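Local coordinates for D-alanyl-D-alanine carboxypeptidase (Penicillin binding protein) family protein (Francisella tularensis subsp. tularensis, PDB 6OSU), which probably trims the terminal D-alanine from peptidoglycan precursors as a serine-type D-alanyl-D-alanine carboxypeptidase of the penicillin-binding protein family, at residues A[371-383]-A[396-410]. Sequence-based numbering, arbitrary orientation.
Sequences TYVPYLKQGIEFN and VGNLVITLGDTKEEI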
loop_
_atom_site.group_PDB
_atom_site.type_symbol
_atom_site.label_atom_id
_atom_site.label_comp_id
_atom_site.label_asym_id
_atom_site.label_seq_id
_atom_site.Cartn_x
_atom_site.Cartn_y
_atom_site.Cartn_z
ATOM N N THR A 371 3.817 -6.948 22.036
ATOM C CA THR A 371 3.873 -7.705 23.277
ATOM C C THR A 371 4.834 -8.885 23.208
ATOM O O THR A 371 5.214 -9.414 24.259
ATOM C CB THR A 371 2.473 -8.197 23.645
ATOM O OG1 THR A 371 1.900 -8.882 22.524
ATOM C CG2 THR A 371 1.581 -7.025 24.019
ATOM N N TYR A 372 5.231 -9.315 22.007
ATOM C CA TYR A 372 6.175 -10.423 21.891
ATOM C C TYR A 372 7.617 -9.979 22.088
ATOM O O TYR A 372 8.450 -10.782 22.525
ATOM C CB TYR A 372 6.069 -11.097 20.519
ATOM C CG TYR A 372 4.858 -11.976 20.280
ATOM C CD1 TYR A 372 4.786 -12.776 19.146
ATOM C CD2 TYR A 372 3.785 -11.998 21.164
ATOM C CE1 TYR A 372 3.697 -13.576 18.900
ATOM C CE2 TYR A 372 2.683 -12.802 20.924
ATOM C CZ TYR A 372 2.648 -13.588 19.787
ATOM O OH TYR A 372 1.567 -14.392 19.526
ATOM N N VAL A 373 7.925 -8.714 21.781
ATOM C CA VAL A 373 9.320 -8.319 21.554
ATOM C C VAL A 373 10.232 -8.635 22.735
ATOM O O VAL A 373 11.282 -9.268 22.520
ATOM C CB VAL A 373 9.386 -6.842 21.133
ATOM C CG1 VAL A 373 10.827 -6.363 21.134
ATOM C CG2 VAL A 373 8.766 -6.665 19.759
ATOM N N PRO A 374 9.923 -8.249 23.976
ATOM C CA PRO A 374 10.856 -8.540 25.076
ATOM C C PRO A 374 11.000 -10.019 25.401
ATOM O O PRO A 374 11.825 -10.364 26.254
ATOM C CB PRO A 374 10.251 -7.772 26.261
ATOM C CG PRO A 374 8.813 -7.672 25.947
ATOM C CD PRO A 374 8.740 -7.507 24.459
ATOM N N TYR A 375 10.246 -10.905 24.753
ATOM C CA TYR A 375 10.277 -12.329 25.064
ATOM C C TYR A 375 10.860 -13.182 23.949
ATOM O O TYR A 375 10.858 -14.411 24.068
ATOM C CB TYR A 375 8.866 -12.820 25.405
ATOM C CG TYR A 375 8.352 -12.260 26.703
ATOM C CD1 TYR A 375 8.408 -13.008 27.871
ATOM C CD2 TYR A 375 7.831 -10.976 26.770
ATOM C CE1 TYR A 375 7.949 -12.496 29.066
ATOM C CE2 TYR A 375 7.372 -10.455 27.957
ATOM C CZ TYR A 375 7.432 -11.218 29.103
ATOM O OH TYR A 375 6.973 -10.702 30.290
ATOM N N LEU A 376 11.357 -12.576 22.877
ATOM C CA LEU A 376 11.911 -13.337 21.768
ATOM C C LEU A 376 13.323 -13.812 22.098
ATOM O O LEU A 376 14.063 -13.159 22.837
ATOM C CB LEU A 376 11.914 -12.487 20.497
ATOM C CG LEU A 376 10.540 -11.919 20.132
ATOM C CD1 LEU A 376 10.652 -10.877 19.038
ATOM C CD2 LEU A 376 9.585 -13.027 19.715
ATOM N N LYS A 377 13.688 -14.971 21.551
ATOM C CA LYS A 377 14.983 -15.584 21.824
ATOM C C LYS A 377 15.529 -16.216 20.553
ATOM O O LYS A 377 14.795 -16.898 19.831
ATOM C CB LYS A 377 14.876 -16.646 22.930
ATOM C CG LYS A 377 14.409 -16.122 24.288
ATOM C CD LYS A 377 15.475 -15.285 24.990
ATOM C CE LYS A 377 14.941 -14.693 26.293
ATOM N NZ LYS A 377 15.979 -13.963 27.077
ATOM N N GLN A 378 16.812 -15.982 20.281
ATOM C CA GLN A 378 17.483 -16.614 19.154
ATOM C C GLN A 378 17.897 -18.033 19.515
ATOM O O GLN A 378 18.412 -18.288 20.609
ATOM C CB GLN A 378 18.720 -15.818 18.737
ATOM C CG GLN A 378 18.443 -14.597 17.887
ATOM C CD GLN A 378 19.693 -14.086 17.194
ATOM O OE1 GLN A 378 20.802 -14.554 17.464
ATOM N NE2 GLN A 378 19.520 -13.127 16.290
ATOM N N GLY A 379 17.680 -18.952 18.588
ATOM C CA GLY A 379 18.066 -20.337 18.795
ATOM C C GLY A 379 18.494 -20.979 17.498
ATOM O O GLY A 379 18.030 -20.607 16.414
ATOM N N ILE A 380 19.390 -21.956 17.609
ATOM C CA ILE A 380 19.845 -22.744 16.470
ATOM C C ILE A 380 19.223 -24.127 16.580
ATOM O O ILE A 380 19.498 -24.863 17.535
ATOM C CB ILE A 380 21.377 -22.833 16.409
ATOM C CG1 ILE A 380 21.989 -21.438 16.306
ATOM C CG2 ILE A 380 21.805 -23.677 15.220
ATOM C CD1 ILE A 380 21.565 -20.677 15.061
ATOM N N GLU A 381 18.372 -24.474 15.619
ATOM C CA GLU A 381 17.817 -25.818 15.513
ATOM C C GLU A 381 18.646 -26.589 14.494
ATOM O O GLU A 381 18.538 -26.349 13.286
ATOM C CB GLU A 381 16.345 -25.800 15.109
ATOM C CG GLU A 381 15.827 -27.188 14.741
ATOM C CD GLU A 381 14.324 -27.251 14.570
ATOM O OE1 GLU A 381 13.720 -26.245 14.143
ATOM O OE2 GLU A 381 13.747 -28.319 14.868
ATOM N N PHE A 382 19.472 -27.508 14.979
ATOM C CA PHE A 382 20.304 -28.288 14.081
ATOM C C PHE A 382 19.503 -29.420 13.451
ATOM O O PHE A 382 18.473 -29.858 13.972
ATOM C CB PHE A 382 21.514 -28.865 14.818
ATOM C CG PHE A 382 22.515 -27.835 15.241
ATOM C CD1 PHE A 382 23.513 -27.423 14.372
ATOM C CD2 PHE A 382 22.461 -27.275 16.507
ATOM C CE1 PHE A 382 24.438 -26.472 14.754
ATOM C CE2 PHE A 382 23.385 -26.325 16.899
ATOM C CZ PHE A 382 24.376 -25.923 16.018
ATOM N N ASN A 383 19.984 -29.875 12.305
ATOM C CA ASN A 383 19.509 -31.122 11.733
ATOM C C ASN A 383 19.793 -32.234 12.734
ATOM O O ASN A 383 20.957 -32.415 13.127
ATOM C CB ASN A 383 20.205 -31.388 10.399
ATOM C CG ASN A 383 19.605 -32.558 9.642
ATOM O OD1 ASN A 383 19.528 -33.675 10.155
ATOM N ND2 ASN A 383 19.174 -32.306 8.412
ATOM N N VAL A 396 23.538 -26.650 8.123
ATOM C CA VAL A 396 23.477 -27.495 9.313
ATOM C C VAL A 396 22.168 -27.370 10.070
ATOM O O VAL A 396 21.938 -28.153 11.006
ATOM C CB VAL A 396 24.655 -27.213 10.267
ATOM C CG1 VAL A 396 25.964 -27.669 9.642
ATOM C CG2 VAL A 396 24.707 -25.737 10.617
ATOM N N GLY A 397 21.312 -26.423 9.715
ATOM C CA GLY A 397 20.048 -26.279 10.419
ATOM C C GLY A 397 19.444 -24.905 10.176
ATOM O O GLY A 397 19.721 -24.260 9.163
ATOM N N ASN A 398 18.616 -24.485 11.129
ATOM C CA ASN A 398 17.898 -23.221 11.063
ATOM C C ASN A 398 18.224 -22.363 12.277
ATOM O O ASN A 398 18.306 -22.869 13.402
ATOM C CB ASN A 398 16.383 -23.445 11.012
ATOM C CG ASN A 398 15.932 -24.138 9.744
ATOM O OD1 ASN A 398 16.375 -23.806 8.645
ATOM N ND2 ASN A 398 15.035 -25.105 9.891
ATOM N N LEU A 399 18.401 -21.063 12.050
ATOM C CA LEU A 399 18.322 -20.106 13.145
ATOM C C LEU A 399 16.852 -19.836 13.429
ATOM O O LEU A 399 16.075 -19.551 12.513
ATOM C CB LEU A 399 19.057 -18.806 12.816
ATOM C CG LEU A 399 19.171 -17.820 13.988
ATOM C CD1 LEU A 399 20.503 -17.094 13.950
ATOM C CD2 LEU A 399 18.027 -16.811 14.011
ATOM N N VAL A 400 16.469 -19.938 14.694
ATOM C CA VAL A 400 15.066 -19.921 15.079
ATOM C C VAL A 400 14.834 -18.809 16.092
ATOM O O VAL A 400 15.626 -18.627 17.024
ATOM C CB VAL A 400 14.627 -21.287 15.649
ATOM C CG1 VAL A 400 13.220 -21.207 16.209
ATOM C CG2 VAL A 400 14.709 -22.364 14.570
ATOM N N ILE A 401 13.754 -18.058 15.893
ATOM C CA ILE A 401 13.268 -17.079 16.858
ATOM C C ILE A 401 12.032 -17.669 17.521
ATOM O O ILE A 401 11.022 -17.922 16.852
ATOM C CB ILE A 401 12.945 -15.734 16.190
ATOM C CG1 ILE A 401 14.152 -15.225 15.402
ATOM C CG2 ILE A 401 12.515 -14.709 17.234
ATOM C CD1 ILE A 401 15.322 -14.852 16.264
ATOM N N THR A 402 12.110 -17.897 18.827
ATOM C CA THR A 402 11.009 -18.472 19.584
ATOM C C THR A 402 10.436 -17.446 20.554
ATOM O O THR A 402 11.080 -16.450 20.896
ATOM C CB THR A 402 11.455 -19.725 20.350
ATOM O OG1 THR A 402 12.702 -19.470 21.009
ATOM C CG2 THR A 402 11.616 -20.901 19.404
ATOM N N LEU A 403 9.208 -17.704 20.996
ATOM C CA LEU A 403 8.496 -16.813 21.910
ATOM C C LEU A 403 8.700 -17.318 23.334
ATOM O O LEU A 403 8.049 -18.270 23.767
ATOM C CB LEU A 403 7.015 -16.738 21.555
ATOM C CG LEU A 403 6.187 -15.818 22.453
ATOM C CD1 LEU A 403 6.733 -14.399 22.396
ATOM C CD2 LEU A 403 4.720 -15.851 22.058
ATOM N N GLY A 404 9.606 -16.669 24.064
ATOM C CA GLY A 404 9.863 -17.069 25.432
ATOM C C GLY A 404 10.598 -18.396 25.507
ATOM O O GLY A 404 11.398 -18.753 24.635
ATOM N N ASP A 405 10.317 -19.140 26.574
ATOM C CA ASP A 405 10.912 -20.450 26.790
ATOM C C ASP A 405 10.111 -21.571 26.139
ATOM O O ASP A 405 10.341 -22.744 26.451
ATOM C CB ASP A 405 11.061 -20.719 28.290
ATOM C CG ASP A 405 12.421 -21.286 28.648
ATOM O OD1 ASP A 405 13.228 -21.521 27.724
ATOM O OD2 ASP A 405 12.686 -21.491 29.851
ATOM N N THR A 406 9.181 -21.240 25.249
ATOM C CA THR A 406 8.383 -22.237 24.555
ATOM C C THR A 406 9.049 -22.633 23.238
ATOM O O THR A 406 10.038 -22.038 22.804
ATOM C CB THR A 406 6.971 -21.712 24.296
ATOM O OG1 THR A 406 7.025 -20.655 23.330
ATOM C CG2 THR A 406 6.359 -21.178 25.582
ATOM N N LYS A 407 8.490 -23.659 22.601
ATOM C CA LYS A 407 8.988 -24.138 21.319
ATOM C C LYS A 407 8.305 -23.469 20.131
ATOM O O LYS A 407 8.666 -23.755 18.985
ATOM C CB LYS A 407 8.829 -25.664 21.231
ATOM C CG LYS A 407 9.573 -26.432 22.324
ATOM C CD LYS A 407 9.893 -27.860 21.893
ATOM C CE LYS A 407 8.769 -28.832 22.224
ATOM N NZ LYS A 407 9.002 -29.539 23.518
ATOM N N GLU A 408 7.343 -22.583 20.378
ATOM C CA GLU A 408 6.667 -21.872 19.301
ATOM C C GLU A 408 7.639 -20.968 18.554
ATOM O O GLU A 408 8.413 -20.224 19.162
ATOM C CB GLU A 408 5.516 -21.044 19.863
ATOM C CG GLU A 408 4.891 -20.073 18.880
ATOM C CD GLU A 408 3.912 -19.143 19.562
ATOM O OE1 GLU A 408 3.312 -18.288 18.876
ATOM O OE2 GLU A 408 3.748 -19.270 20.795
ATOM N N GLU A 409 7.579 -21.021 17.226
ATOM C CA GLU A 409 8.541 -20.349 16.363
ATOM C C GLU A 409 7.918 -19.120 15.717
ATOM O O GLU A 409 6.843 -19.204 15.113
ATOM C CB GLU A 409 9.061 -21.305 15.288
ATOM C CG GLU A 409 9.855 -22.471 15.853
ATOM C CD GLU A 409 10.495 -23.332 14.777
ATOM O OE1 GLU A 409 10.550 -22.895 13.606
ATOM O OE2 GLU A 409 10.946 -24.452 15.107
ATOM N N ILE A 410 8.603 -17.988 15.843
ATOM C CA ILE A 410 8.184 -16.751 15.193
ATOM C C ILE A 410 8.823 -16.612 13.819
ATOM O O ILE A 410 8.152 -16.268 12.844
ATOM C CB ILE A 410 8.523 -15.548 16.098
ATOM C CG1 ILE A 410 7.670 -15.586 17.370
ATOM C CG2 ILE A 410 8.354 -14.233 15.350
ATOM C CD1 ILE A 410 6.225 -15.954 17.121
#
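Leu403 sets both methyls on one face of the Tyr372 ring, the two side chains crossing at about a right angle. Its CD2 makes a CH-pi contact 3.8 Å from the centroid and 11° off the normal, while CD1 covers the CG end. With CG anti to its own backbone N (chi1 -180°), Leu403 reaches this ring. Ile410 CD1 approaches the ring obliquely, 3.9 Å from Tyr372 CE1; a tyrosine suits the place, since its ring takes the aliphatic groups while its OH hydrogen-bonds Arg29. Leu376 CD2 meets Ile410 CG1 at 4.0 Å.

These residues close one end of an antiparallel ladder between strands 376-382 and 396-403; the former is an outermost strand of the five-stranded sheet of the PBP5-type C-terminal domain. On the face that carries Leu376, Gln378 CG lies 3.5 Å from Ile401 CD1, the side chains side by side, and Gln378 NE2 hydrogen-bonds Leu333 O. Ile380 CD1 crosses to Leu399 CB at 3.9 Å, and Ile380 CG2 lies over the rim of the Phe382 ring. On the other face, Glu381 CB packs 3.8 Å from Val400 CG2, but Glu381 OE1 comes 3.4 Å from Glu409 OE2, a probably unfavourable like-charge approach. Gly397 pairs with Phe382, where a CB would clash with Glu381 O.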